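Local coordinates for CPXV018 protein (Cowpox virus, PDB 4FFE), which is a secreted viral immune-evasion protein with an MHC class I-like fold that binds the receptor NKG2D as a decoy ligand and also binds FcRL5, at residues N10-G15 with Y76-Y81; T18-D23 with I32-K37. All coordinates share one frame; numbering follows the deposited sequence.

Interaction 1. Residues N10-G15 with Y76-Y81; sequences NLEING and YEDLTY
The ring of Tyr-76 lies alongside Asn-14, whose amide meets it at the edge: OD1 comes within 3.1 Å of Tyr-76 CD1, near the ring plane, with amide and ring turned 45° apart. Tyr-76 CG stands anti to the backbone N (chi1 -179°), which carries the ring along the sheet so that its OH ends 3.4 Å from Glu-12 CD. Both strands belong to the antiparallel sheet of an MHC class I-like platform, and they are zipped by two hydrogen-bonded pairs, Leu-11 with Leu-79 and Ile-13 with Glu-77. In the first, Leu-79 N reaches Leu-11 O at 2.8 Å and an almost straight 179°.

On the opposite face, which is buried, Leu-79 CD1 touches both Ile-13 CD1 (4.0 Å) and Leu-11 CD2 (4.1 Å) of the neighbouring strand. Leu-79 also touches Trp-118 of helix 114-127, while Glu-77 OE1 accepts a hydrogen bond from Asn-114 of the same helix.

The face bearing Tyr-76 is otherwise polar. Here the amide of Asn-10 crosses to the neighbouring strand and lies beside Thr-80, where ND2 makes two weak hydrogen bonds, a bent one to Thr-80 OG1 at 2.6 Å and one to Asp-78 OD1 at 3.3 Å.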
loop_
_atom_site.group_PDB
_atom_site.type_symbol
_atom_site.label_atom_id
_atom_site.label_comp_id
_atom_site.label_asym_id
_atom_site.label_seq_id
_atom_site.Cartn_x
_atom_site.Cartn_y
_atom_site.Cartn_z
ATOM N N ASN A 10 5.282 1.667 2.908
ATOM C CA ASN A 10 6.390 1.900 3.828
ATOM C C ASN A 10 6.513 3.357 4.247
ATOM O O ASN A 10 6.612 4.251 3.404
ATOM C CB ASN A 10 7.715 1.424 3.224
ATOM C CG ASN A 10 7.973 -0.044 3.475
ATOM O OD1 ASN A 10 7.804 -0.878 2.585
ATOM N ND2 ASN A 10 8.384 -0.370 4.696
ATOM N N LEU A 11 6.503 3.589 5.555
ATOM C CA LEU A 11 6.751 4.916 6.102
ATOM C C LEU A 11 8.070 4.926 6.862
ATOM O O LEU A 11 8.248 4.184 7.830
ATOM C CB LEU A 11 5.614 5.348 7.029
ATOM C CG LEU A 11 5.823 6.677 7.762
ATOM C CD1 LEU A 11 5.978 7.828 6.773
ATOM C CD2 LEU A 11 4.680 6.948 8.727
ATOM N N GLU A 12 8.997 5.763 6.410
ATOM C CA GLU A 12 10.278 5.919 7.086
ATOM C C GLU A 12 10.292 7.239 7.842
ATOM O O GLU A 12 10.083 8.302 7.258
ATOM C CB GLU A 12 11.428 5.876 6.078
ATOM C CG GLU A 12 11.495 4.597 5.260
ATOM C CD GLU A 12 12.642 4.597 4.267
ATOM O OE1 GLU A 12 13.418 5.576 4.252
ATOM O OE2 GLU A 12 12.767 3.617 3.502
ATOM N N ILE A 13 10.532 7.170 9.146
ATOM C CA ILE A 13 10.563 8.371 9.966
ATOM C C ILE A 13 11.986 8.696 10.412
ATOM O O ILE A 13 12.547 8.022 11.276
ATOM C CB ILE A 13 9.644 8.243 11.196
ATOM C CG1 ILE A 13 8.235 7.831 10.762
ATOM C CG2 ILE A 13 9.603 9.552 11.971
ATOM C CD1 ILE A 13 7.264 7.662 11.908
ATOM N N ASN A 14 12.565 9.726 9.802
ATOM C CA ASN A 14 13.892 10.199 10.174
ATOM C C ASN A 14 13.795 11.511 10.945
ATOM O O ASN A 14 13.762 12.589 10.351
ATOM C CB ASN A 14 14.765 10.387 8.931
ATOM C CG ASN A 14 14.941 9.104 8.141
ATOM O OD1 ASN A 14 15.881 8.344 8.372
ATOM N ND2 ASN A 14 14.035 8.859 7.200
ATOM N N GLY A 15 13.741 11.411 12.269
ATOM C CA GLY A 15 13.560 12.577 13.114
ATOM C C GLY A 15 12.148 13.115 13.002
ATOM O O GLY A 15 11.215 12.568 13.589
ATOM N N TYR A 76 15.632 6.465 13.713
ATOM C CA TYR A 76 15.005 5.896 12.526
ATOM C C TYR A 76 13.915 4.887 12.879
ATOM O O TYR A 76 14.116 4.001 13.711
ATOM C CB TYR A 76 16.062 5.247 11.626
ATOM C CG TYR A 76 15.514 4.637 10.353
ATOM C CD1 TYR A 76 15.192 5.432 9.261
ATOM C CD2 TYR A 76 15.333 3.263 10.240
ATOM C CE1 TYR A 76 14.694 4.879 8.092
ATOM C CE2 TYR A 76 14.838 2.701 9.076
ATOM C CZ TYR A 76 14.521 3.513 8.007
ATOM O OH TYR A 76 14.028 2.956 6.849
ATOM N N GLU A 77 12.757 5.040 12.245
ATOM C CA GLU A 77 11.655 4.096 12.394
ATOM C C GLU A 77 11.071 3.755 11.029
ATOM O O GLU A 77 10.681 4.646 10.275
ATOM C CB GLU A 77 10.562 4.673 13.298
ATOM C CG GLU A 77 10.967 4.812 14.757
ATOM C CD GLU A 77 9.826 5.279 15.643
ATOM O OE1 GLU A 77 8.755 5.635 15.108
ATOM O OE2 GLU A 77 10.002 5.288 16.881
ATOM N N ASP A 78 11.019 2.466 10.713
ATOM C CA ASP A 78 10.450 2.018 9.448
ATOM C C ASP A 78 9.158 1.244 9.691
ATOM O O ASP A 78 9.169 0.168 10.287
ATOM C CB ASP A 78 11.454 1.156 8.678
ATOM C CG ASP A 78 10.970 0.801 7.283
ATOM O OD1 ASP A 78 10.141 1.554 6.730
ATOM O OD2 ASP A 78 11.421 -0.229 6.738
ATOM N N LEU A 79 8.047 1.802 9.226
ATOM C CA LEU A 79 6.740 1.192 9.424
ATOM C C LEU A 79 6.223 0.623 8.109
ATOM O O LEU A 79 6.170 1.322 7.095
ATOM C CB LEU A 79 5.753 2.220 9.982
ATOM C CG LEU A 79 6.131 2.841 11.332
ATOM C CD1 LEU A 79 5.380 4.137 11.566
ATOM C CD2 LEU A 79 5.838 1.867 12.452
ATOM N N THR A 80 5.843 -0.650 8.130
ATOM C CA THR A 80 5.357 -1.313 6.928
ATOM C C THR A 80 3.921 -1.797 7.100
ATOM O O THR A 80 3.554 -2.341 8.141
ATOM C CB THR A 80 6.255 -2.506 6.539
ATOM O OG1 THR A 80 7.623 -2.086 6.499
ATOM C CG2 THR A 80 5.859 -3.060 5.175
ATOM N N TYR A 81 3.109 -1.574 6.075
ATOM C CA TYR A 81 1.764 -2.127 6.024
ATOM C C TYR A 81 1.564 -2.801 4.676
ATOM O O TYR A 81 1.668 -2.163 3.628
ATOM C CB TYR A 81 0.711 -1.038 6.243
ATOM C CG TYR A 81 -0.718 -1.521 6.102
ATOM C CD1 TYR A 81 -1.202 -2.564 6.881
ATOM C CD2 TYR A 81 -1.585 -0.926 5.197
ATOM C CE1 TYR A 81 -2.512 -3.006 6.756
ATOM C CE2 TYR A 81 -2.893 -1.356 5.065
ATOM C CZ TYR A 81 -3.352 -2.397 5.845
ATOM O OH TYR A 81 -4.655 -2.825 5.711
#

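Interaction 2. Residues T18-D23 with I32-K37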
loop_
_atom_site.group_PDB
_atom_site.type_symbol
_atom_site.label_atom_id
_atom_site.label_comp_id
_atom_site.label_asym_id
_atom_site.label_seq_id
_atom_site.Cartn_x
_atom_site.Cartn_y
_atom_site.Cartn_z
ATOM N N THR A 18 9.665 12.649 6.933
ATOM C CA THR A 18 9.089 11.366 6.561
ATOM C C THR A 18 9.293 11.053 5.085
ATOM O O THR A 18 9.039 11.890 4.220
ATOM C CB THR A 18 7.581 11.311 6.866
ATOM O OG1 THR A 18 6.920 12.406 6.218
ATOM C CG2 THR A 18 7.337 11.391 8.364
ATOM N N HIS A 19 9.761 9.842 4.808
ATOM C CA HIS A 19 9.819 9.345 3.443
ATOM C C HIS A 19 8.886 8.150 3.305
ATOM O O HIS A 19 9.027 7.154 4.016
ATOM C CB HIS A 19 11.244 8.956 3.052
ATOM C CG HIS A 19 11.365 8.474 1.641
ATOM N ND1 HIS A 19 11.844 7.222 1.318
ATOM C CD2 HIS A 19 11.051 9.070 0.466
ATOM C CE1 HIS A 19 11.832 7.073 0.007
ATOM N NE2 HIS A 19 11.353 8.179 -0.535
ATOM N N SER A 20 7.928 8.258 2.394
ATOM C CA SER A 20 6.939 7.209 2.212
ATOM C C SER A 20 7.057 6.565 0.835
ATOM O O SER A 20 7.290 7.248 -0.161
ATOM C CB SER A 20 5.531 7.769 2.414
ATOM O OG SER A 20 5.274 8.838 1.519
ATOM N N THR A 21 6.909 5.246 0.790
ATOM C CA THR A 21 6.930 4.522 -0.473
ATOM C C THR A 21 5.778 3.526 -0.561
ATOM O O THR A 21 5.349 2.959 0.444
ATOM C CB THR A 21 8.254 3.752 -0.681
ATOM O OG1 THR A 21 8.418 2.788 0.365
ATOM C CG2 THR A 21 9.443 4.700 -0.684
ATOM N N VAL A 22 5.273 3.329 -1.773
ATOM C CA VAL A 22 4.317 2.264 -2.037
ATOM C C VAL A 22 4.737 1.512 -3.292
ATOM O O VAL A 22 5.034 2.116 -4.322
ATOM C CB VAL A 22 2.879 2.788 -2.239
ATOM C CG1 VAL A 22 1.912 1.620 -2.345
ATOM C CG2 VAL A 22 2.467 3.706 -1.101
ATOM N N ASP A 23 4.773 0.190 -3.194
ATOM C CA ASP A 23 5.026 -0.645 -4.356
ATOM C C ASP A 23 3.798 -1.500 -4.617
ATOM O O ASP A 23 3.263 -2.124 -3.701
ATOM C CB ASP A 23 6.253 -1.529 -4.133
ATOM C CG ASP A 23 7.508 -0.721 -3.855
ATOM O OD1 ASP A 23 8.025 -0.086 -4.797
ATOM O OD2 ASP A 23 7.979 -0.727 -2.698
ATOM N N ILE A 32 3.720 -0.644 -10.367
ATOM C CA ILE A 32 3.609 0.762 -9.985
ATOM C C ILE A 32 4.476 1.057 -8.763
ATOM O O ILE A 32 4.506 0.276 -7.812
ATOM C CB ILE A 32 2.143 1.146 -9.652
ATOM C CG1 ILE A 32 1.232 0.967 -10.868
ATOM C CG2 ILE A 32 2.054 2.579 -9.155
ATOM C CD1 ILE A 32 -0.228 1.239 -10.581
ATOM N N THR A 33 5.187 2.181 -8.790
ATOM C CA THR A 33 5.943 2.622 -7.622
ATOM C C THR A 33 5.609 4.072 -7.266
ATOM O O THR A 33 5.316 4.890 -8.139
ATOM C CB THR A 33 7.469 2.441 -7.811
ATOM O OG1 THR A 33 8.135 2.635 -6.557
ATOM C CG2 THR A 33 8.014 3.430 -8.833
ATOM N N PHE A 34 5.642 4.372 -5.974
ATOM C CA PHE A 34 5.286 5.692 -5.469
ATOM C C PHE A 34 6.343 6.108 -4.451
ATOM O O PHE A 34 6.699 5.326 -3.575
ATOM C CB PHE A 34 3.893 5.634 -4.835
ATOM C CG PHE A 34 3.483 6.890 -4.120
ATOM C CD1 PHE A 34 2.967 7.969 -4.821
ATOM C CD2 PHE A 34 3.582 6.980 -2.739
ATOM C CE1 PHE A 34 2.578 9.123 -4.160
ATOM C CE2 PHE A 34 3.193 8.129 -2.073
ATOM C CZ PHE A 34 2.691 9.204 -2.784
ATOM N N ASP A 35 6.860 7.327 -4.572
ATOM C CA ASP A 35 7.993 7.739 -3.745
ATOM C C ASP A 35 7.667 8.869 -2.771
ATOM O O ASP A 35 8.567 9.516 -2.240
ATOM C CB ASP A 35 9.197 8.111 -4.622
ATOM C CG ASP A 35 8.991 9.407 -5.397
ATOM O OD1 ASP A 35 7.846 9.900 -5.470
ATOM O OD2 ASP A 35 9.985 9.932 -5.943
ATOM N N GLY A 36 6.380 9.101 -2.539
ATOM C CA GLY A 36 5.955 10.151 -1.633
ATOM C C GLY A 36 5.446 11.374 -2.368
ATOM O O GLY A 36 4.522 12.046 -1.911
ATOM N N LYS A 37 6.049 11.662 -3.515
ATOM C CA LYS A 37 5.672 12.823 -4.311
ATOM C C LYS A 37 5.142 12.410 -5.680
ATOM O O LYS A 37 4.096 12.885 -6.122
ATOM C CB LYS A 37 6.870 13.762 -4.477
ATOM C CG LYS A 37 6.638 14.899 -5.460
ATOM C CD LYS A 37 7.936 15.628 -5.771
ATOM C CE LYS A 37 7.753 16.635 -6.896
ATOM N NZ LYS A 37 9.039 17.281 -7.281
#
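Val-22 and Phe-34 form a hydrogen-bonded antiparallel pair, exchanging two backbone bonds: Phe-34 N to Val-22 O at 2.9 Å and Val-22 N to Phe-34 O at 3.0 Å. This is the base of a beta hairpin in the MHC class I-like platform. One residue along, in the non-hydrogen-bonded pair, Thr-33 OG1 donates to Asp-23 OD1 at 3.2 Å, meeting the carboxylate on its anti side but 32° out of plane. The two side chains run side by side, with Thr-33 OG1 anti to the backbone N (chi1 -169°), the torsion that presents the hydroxyl to the carboxylate.

Beyond Phe-34 the regular pairing ends. Gly-36, with a positive phi of 104°, turns the chain, and its N sits 3.1 Å from Ser-20 O at an angle too poor for a hydrogen bond. Asp-35 OD1 closes an Asx turn by accepting from Lys-37 N at 3.2 Å, and it also accepts from Asp-38 N, so one carboxylate oxygen gathers two successive backbone amides. Ser-20 OG packs against Gly-36 CA at 3.5 Å.

The apolar side is carried by Val-22, whose CG2 lies 3.8 Å from Phe-34 CD2 and approaches the ring obliquely. Beneath them runs helix 52-65: Phe-60 meets the Phe-34 ring edge-to-face and touches Val-22, which also contacts Phe-64. Strand 39-41 flanks the hairpin beyond strand 29-34, with Ile-39 against both Phe-34 and Ile-32, while strand 3-14 pairs with the far edge of strand 17-26.

Both interactions lie in one antiparallel sheet, their centres about 12 Å apart. Across it the strands run 29-34, 17-26, 3-14 and 76-88, so interaction 2 joins the first two, interaction 1 the last two, and the pairing of 3-14 with 17-26 bridges them. That seam probably includes hydrogen bonds from Glu-12 N to His-19 O and from Asn-10 N to Thr-21 O. Along the chain, the local hairpin of interaction 2 falls wholly within the 60 residues separating the segments of interaction 1, as does helix 52-65. Interaction 1 thus brings the second half of the platform sheet alongside the first, with helices 52-65 and 114-127 packing against different parts of it.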